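Local coordinates for stage II sporulation protein E (SpoIIE) (Moorella thermoacetica, PDB 3ZT9) that probably acts as a manganese-dependent protein phosphatase of the PP2C clan in a stressosome pathway that controls secondary-messenger signalling, at residues Arg27-Ile32 and Ser60-Leu65; Asn103-Ile108 and Ile152-Val157. All coordinates share one frame; numbering follows the deposited sequence. Where two conformers were deposited one is given.

Overall arrangement
Two antiparallel sheets with helices on their outer faces, the sandwich of the PP2C clan, carry one contact each. Contact 1 ties the hairpin tip between strands 21-28 and 31-39 to the loop joining helices 43-60 and 65-76. Contact 2 sets strand 105-110 of the other sheet against a loop that leads to helix 169-180. Their centres are 23 Å apart, on opposite sides of the chain's centre, their nearest atoms about 10 Å apart. Contact 2 lies near the manganese site of D38, D150 and D185: N103 hydrogen-bonds the ligand D150, and the H105 side chain is about 9 Å from a manganese ion. Contact 1 lies where strand 31-39 begins; D38 belongs to its far end.

Contact 1 of 2, residues Arg27-Ile32 and Ser60-Leu65; sequences RVEGVI and SMNTGL
N62 reaches across to V28 and E29, and its amide nitrogen makes both close contacts. From CB, aimed at the hairpin, the chain leads to CG, with E29 OE2 3.8 Å from that carbon, and forks. The oxygen branch, OD1, accepts a hydrogen bond from R88. The nitrogen branch, ND2, lies 3.4 Å from V28 CG1 and donates to E29 OE2 at 2.8 Å, bent to 141° at the hydrogen. The bond uses the syn lone pair of OE2, which sits 17° out of the amide plane. The glutamate arrives from the opposite direction, its chain bent at chi2 so that the carboxylate turns to the asparagine. E29 and G30 are the centre of a type I' turn closing the hairpin; glycine suits the positive phi of G30, whereas that of E29 (52°) is uncommon for a glutamate. Asparagine readily accepts the positive phi of N62 in the type II turn S60-T63. T63 OG1 steadies that second turn by donating to S60 O at 2.6 Å. A neutral amide thus bridges an arginine and a carboxylate at the surface, accepting from one and donating to the other; with V28 and E29 poorly ordered, the link probably yields.

Contact 2 of 2, residues Asn103-Ile108 and Ile152-Val157; sequences NIHVKI and IQEGAV
I152 brings its carbonyl oxygen to H105, 3.9 Å from CD2 of the ring, while its hydrophobic side chain turns elsewhere. Q153 follows with a polar link: a water bound in the plane of the imidazole, 2.8 Å from H105 NE2, donates to Q153 OE1 at 2.9 Å. The same OE1 receives a weak bond from the E154 backbone N. E154 then lies over the ring. Its CB is 3.8 Å from the H105 centroid, 17° off the normal, a CH-pi contact, with CG 3.6 Å from ND1; the N103 carbonyl oxygen sits over the opposite face, toward the rim. With CG anti to the backbone N (chi1 -168°) and a bend at chi2, the E154 carboxylate swings toward K107, leaving OE2 4.0 Å from NZ, beyond a salt bridge; the ammonium instead hydrogen-bonds T116. With an alanine in place of H105, the E154 methylenes would lose the ring face and the water its NE2 partner, so that side chain is likely to turn more freely. G155 takes the positive phi (78°) of a type II turn, closed by A156 N bonding Q153 O. The loop thus spans two layers: I152 and V157 pack on I176 of helix 169-180, I152 also on Y180, while H105 and K107 belong to strand 105-110, which pairs through its backbone with H148 and L146 of strand 144-148.

Contact 1 of 2, residues Arg27-Ile32 and Ser60-Leu65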
loop_
_atom_site.group_PDB
_atom_site.type_symbol
_atom_site.label_atom_id
_atom_site.label_comp_id
_atom_site.label_asym_id
_atom_site.label_seq_id
_atom_site.Cartn_x
_atom_site.Cartn_y
_atom_site.Cartn_z
ATOM N N ARG A 27 5.936 -12.530 -1.000
ATOM C CA ARG A 27 5.167 -13.755 -0.957
ATOM C C ARG A 27 5.906 -14.686 -0.033
ATOM O O ARG A 27 7.116 -14.895 -0.166
ATOM C CB ARG A 27 5.028 -14.380 -2.352
ATOM C CG ARG A 27 4.749 -13.366 -3.464
ATOM C CD ARG A 27 4.444 -14.041 -4.793
ATOM N NE ARG A 27 4.193 -13.078 -5.872
ATOM C CZ ARG A 27 3.019 -12.908 -6.476
ATOM N NH1 ARG A 27 1.962 -13.626 -6.114
ATOM N NH2 ARG A 27 2.900 -12.019 -7.450
ATOM N N VAL A 28 5.164 -15.234 0.911
ATOM C CA VAL A 28 5.739 -16.015 1.984
ATOM C C VAL A 28 4.767 -17.119 2.381
ATOM O O VAL A 28 3.810 -16.876 3.120
ATOM C CB VAL A 28 6.035 -15.105 3.189
ATOM C CG1 VAL A 28 5.884 -15.859 4.488
ATOM C CG2 VAL A 28 7.415 -14.500 3.061
ATOM N N GLU A 29 4.993 -18.323 1.859
ATOM C CA GLU A 29 4.203 -19.481 2.261
ATOM C C GLU A 29 2.687 -19.235 2.143
ATOM O O GLU A 29 1.970 -19.268 3.134
ATOM C CB GLU A 29 4.562 -19.871 3.706
ATOM C CG GLU A 29 3.725 -19.144 4.777
ATOM C CD GLU A 29 4.505 -18.136 5.593
ATOM O OE1 GLU A 29 5.730 -18.353 5.801
ATOM O OE2 GLU A 29 3.879 -17.131 6.026
ATOM N N GLY A 30 2.186 -18.985 0.943
ATOM C CA GLY A 30 0.755 -18.772 0.799
ATOM C C GLY A 30 0.210 -17.529 1.500
ATOM O O GLY A 30 -1.004 -17.292 1.476
ATOM N N VAL A 31 1.089 -16.741 2.117
ATOM C CA VAL A 31 0.716 -15.409 2.621
ATOM C C VAL A 31 1.423 -14.339 1.825
ATOM O O VAL A 31 2.651 -14.324 1.741
ATOM C CB VAL A 31 1.129 -15.161 4.072
ATOM C CG1 VAL A 31 0.599 -13.806 4.573
ATOM C CG2 VAL A 31 0.645 -16.316 4.995
ATOM N N ILE A 32 0.658 -13.391 1.309
ATOM C CA ILE A 32 1.212 -12.320 0.497
ATOM C C ILE A 32 1.076 -10.999 1.255
ATOM O O ILE A 32 0.009 -10.713 1.816
ATOM C CB ILE A 32 0.476 -12.230 -0.860
ATOM C CG1 ILE A 32 0.586 -13.564 -1.601
ATOM C CG2 ILE A 32 1.062 -11.114 -1.698
ATOM C CD1 ILE A 32 0.120 -13.526 -3.021
ATOM N N SER A 60 10.029 -7.451 9.271
ATOM C CA SER A 60 9.121 -7.731 10.391
ATOM C C SER A 60 7.942 -8.614 9.990
ATOM O O SER A 60 7.029 -8.831 10.773
ATOM C CB SER A 60 8.536 -6.421 10.912
ATOM O OG SER A 60 9.558 -5.564 11.341
ATOM N N MET A 61 7.943 -9.122 8.777
ATOM C CA MET A 61 6.840 -9.977 8.371
ATOM C C MET A 61 6.566 -11.145 9.274
ATOM O O MET A 61 7.458 -11.785 9.798
ATOM C CB MET A 61 7.087 -10.496 6.987
ATOM C CG MET A 61 6.757 -9.413 6.103
ATOM S SD MET A 61 6.977 -9.606 4.388
ATOM C CE MET A 61 6.500 -7.970 3.979
ATOM N N ASN A 62 5.286 -11.431 9.402
ATOM C CA ASN A 62 4.822 -12.541 10.220
ATOM C C ASN A 62 5.152 -12.408 11.691
ATOM O O ASN A 62 5.162 -13.394 12.427
ATOM C CB ASN A 62 5.307 -13.861 9.654
ATOM C CG ASN A 62 4.320 -14.434 8.673
ATOM O OD1 ASN A 62 3.109 -14.211 8.794
ATOM N ND2 ASN A 62 4.821 -15.140 7.678
ATOM N N THR A 63 5.351 -11.169 12.120
ATOM C CA THR A 63 5.270 -10.833 13.540
ATOM C C THR A 63 3.976 -10.121 13.944
ATOM O O THR A 63 3.797 -9.792 15.117
ATOM C CB THR A 63 6.430 -9.923 13.995
ATOM O OG1 THR A 63 6.402 -8.691 13.280
ATOM C CG2 THR A 63 7.781 -10.595 13.796
ATOM N N GLY A 64 3.089 -9.866 12.988
ATOM C CA GLY A 64 1.819 -9.217 13.298
ATOM C C GLY A 64 1.859 -7.725 13.033
ATOM O O GLY A 64 2.885 -7.086 13.215
ATOM N N LEU A 65 0.751 -7.169 12.540
ATOM C CA LEU A 65 0.742 -5.786 12.079
ATOM C C LEU A 65 1.088 -4.782 13.203
ATOM O O LEU A 65 1.687 -3.740 12.944
ATOM C CB LEU A 65 -0.629 -5.458 11.443
ATOM C CG LEU A 65 -0.739 -5.835 9.968
ATOM C CD1 LEU A 65 -0.572 -7.361 9.835
ATOM C CD2 LEU A 65 -2.104 -5.358 9.381
#

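Contact 2 of 2, residues Asn103-Ile108 and Ile152-Val157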
loop_
_atom_site.group_PDB
_atom_site.type_symbol
_atom_site.label_atom_id
_atom_site.label_comp_id
_atom_site.label_asym_id
_atom_site.label_seq_id
_atom_site.Cartn_x
_atom_site.Cartn_y
_atom_site.Cartn_z
ATOM N N ASN A 103 -2.423 8.559 5.243
ATOM C CA ASN A 103 -3.467 8.659 4.215
ATOM C C ASN A 103 -3.205 7.832 2.954
ATOM O O ASN A 103 -3.566 8.219 1.876
ATOM C CB ASN A 103 -3.717 10.101 3.826
ATOM C CG ASN A 103 -2.555 10.698 3.070
ATOM O OD1 ASN A 103 -1.444 10.161 3.108
ATOM N ND2 ASN A 103 -2.801 11.809 2.376
ATOM N N ILE A 104 -2.601 6.675 3.098
ATOM C CA ILE A 104 -2.564 5.760 1.981
ATOM C C ILE A 104 -4.014 5.191 1.802
ATOM O O ILE A 104 -4.752 5.037 2.779
ATOM C CB ILE A 104 -1.591 4.599 2.270
ATOM C CG1 ILE A 104 -0.170 5.124 2.531
ATOM C CG2 ILE A 104 -1.624 3.581 1.122
ATOM C CD1 ILE A 104 0.522 5.817 1.343
ATOM N N HIS A 105 -4.420 4.907 0.582
ATOM C CA HIS A 105 -5.774 4.399 0.352
ATOM C C HIS A 105 -5.763 2.935 -0.011
ATOM O O HIS A 105 -4.972 2.506 -0.863
ATOM C CB HIS A 105 -6.388 5.240 -0.759
ATOM C CG HIS A 105 -6.443 6.688 -0.407
ATOM N ND1 HIS A 105 -7.192 7.162 0.652
ATOM C CD2 HIS A 105 -5.817 7.764 -0.938
ATOM C CE1 HIS A 105 -7.026 8.468 0.751
ATOM N NE2 HIS A 105 -6.196 8.859 -0.201
ATOM N N VAL A 106 -6.651 2.168 0.627
ATOM C CA VAL A 106 -6.800 0.747 0.293
ATOM C C VAL A 106 -8.224 0.478 -0.071
ATOM O O VAL A 106 -9.118 0.981 0.592
ATOM C CB VAL A 106 -6.464 -0.106 1.519
ATOM C CG1 VAL A 106 -6.729 -1.617 1.232
ATOM C CG2 VAL A 106 -4.977 0.116 1.913
ATOM N N LYS A 107 -8.457 -0.311 -1.124
ATOM C CA LYS A 107 -9.842 -0.750 -1.404
ATOM C C LYS A 107 -9.769 -2.227 -1.729
ATOM O O LYS A 107 -8.889 -2.657 -2.474
ATOM C CB LYS A 107 -10.432 0.024 -2.569
ATOM C CG LYS A 107 -12.001 -0.021 -2.611
ATOM C CD LYS A 107 -12.540 1.026 -3.553
ATOM C CE LYS A 107 -12.257 2.431 -3.059
ATOM N NZ LYS A 107 -13.145 2.847 -1.946
ATOM N N ILE A 108 -10.718 -2.977 -1.192
ATOM C CA ILE A 108 -10.739 -4.411 -1.363
ATOM C C ILE A 108 -12.093 -4.784 -1.965
ATOM O O ILE A 108 -13.137 -4.560 -1.365
ATOM C CB ILE A 108 -10.512 -5.102 -0.029
ATOM C CG1 ILE A 108 -9.145 -4.681 0.535
ATOM C CG2 ILE A 108 -10.659 -6.631 -0.190
ATOM C CD1 ILE A 108 -8.877 -5.099 1.994
ATOM N N ILE A 152 -2.840 9.567 -6.020
ATOM C CA ILE A 152 -4.154 9.364 -6.672
ATOM C C ILE A 152 -5.265 9.672 -5.663
ATOM O O ILE A 152 -5.244 9.200 -4.544
ATOM C CB ILE A 152 -4.317 7.927 -7.212
ATOM C CG1 ILE A 152 -3.302 7.666 -8.330
ATOM C CG2 ILE A 152 -5.753 7.662 -7.737
ATOM C CD1 ILE A 152 -3.196 6.229 -8.732
ATOM N N GLN A 153 -6.209 10.520 -6.040
ATOM C CA GLN A 153 -7.276 10.920 -5.124
ATOM C C GLN A 153 -8.132 9.720 -4.677
ATOM O O GLN A 153 -8.411 8.825 -5.447
ATOM C CB GLN A 153 -8.159 12.002 -5.779
ATOM C CG GLN A 153 -9.129 12.688 -4.809
ATOM C CD GLN A 153 -8.405 13.465 -3.706
ATOM O OE1 GLN A 153 -7.738 12.874 -2.862
ATOM N NE2 GLN A 153 -8.531 14.787 -3.717
ATOM N N GLU A 154 -8.533 9.695 -3.409
ATOM C CA GLU A 154 -9.398 8.643 -2.913
ATOM C C GLU A 154 -10.641 8.549 -3.806
ATOM O O GLU A 154 -11.255 9.579 -4.148
ATOM C CB GLU A 154 -9.808 8.973 -1.470
ATOM C CG GLU A 154 -10.465 7.860 -0.734
ATOM C CD GLU A 154 -11.955 7.821 -0.950
ATOM O OE1 GLU A 154 -12.581 8.902 -1.005
ATOM O OE2 GLU A 154 -12.493 6.700 -1.059
ATOM N N GLY A 155 -10.975 7.334 -4.227
ATOM C CA GLY A 155 -12.165 7.097 -5.029
ATOM C C GLY A 155 -12.086 7.452 -6.509
ATOM O O GLY A 155 -13.066 7.304 -7.214
ATOM N N ALA A 156 -10.926 7.900 -6.985
ATOM C CA ALA A 156 -10.736 8.235 -8.402
ATOM C C ALA A 156 -10.832 7.056 -9.373
ATOM O O ALA A 156 -11.178 7.255 -10.533
ATOM C CB ALA A 156 -9.381 8.948 -8.600
ATOM N N VAL A 157 -10.511 5.844 -8.934
ATOM C CA VAL A 157 -10.378 4.727 -9.869
ATOM C C VAL A 157 -11.719 4.061 -10.081
ATOM O O VAL A 157 -12.350 3.645 -9.113
ATOM C CB VAL A 157 -9.365 3.666 -9.332
ATOM C CG1 VAL A 157 -9.157 2.565 -10.346
ATOM C CG2 VAL A 157 -8.054 4.306 -9.018
HETATM O O HOH W 1 -5.940 11.523 -0.975
#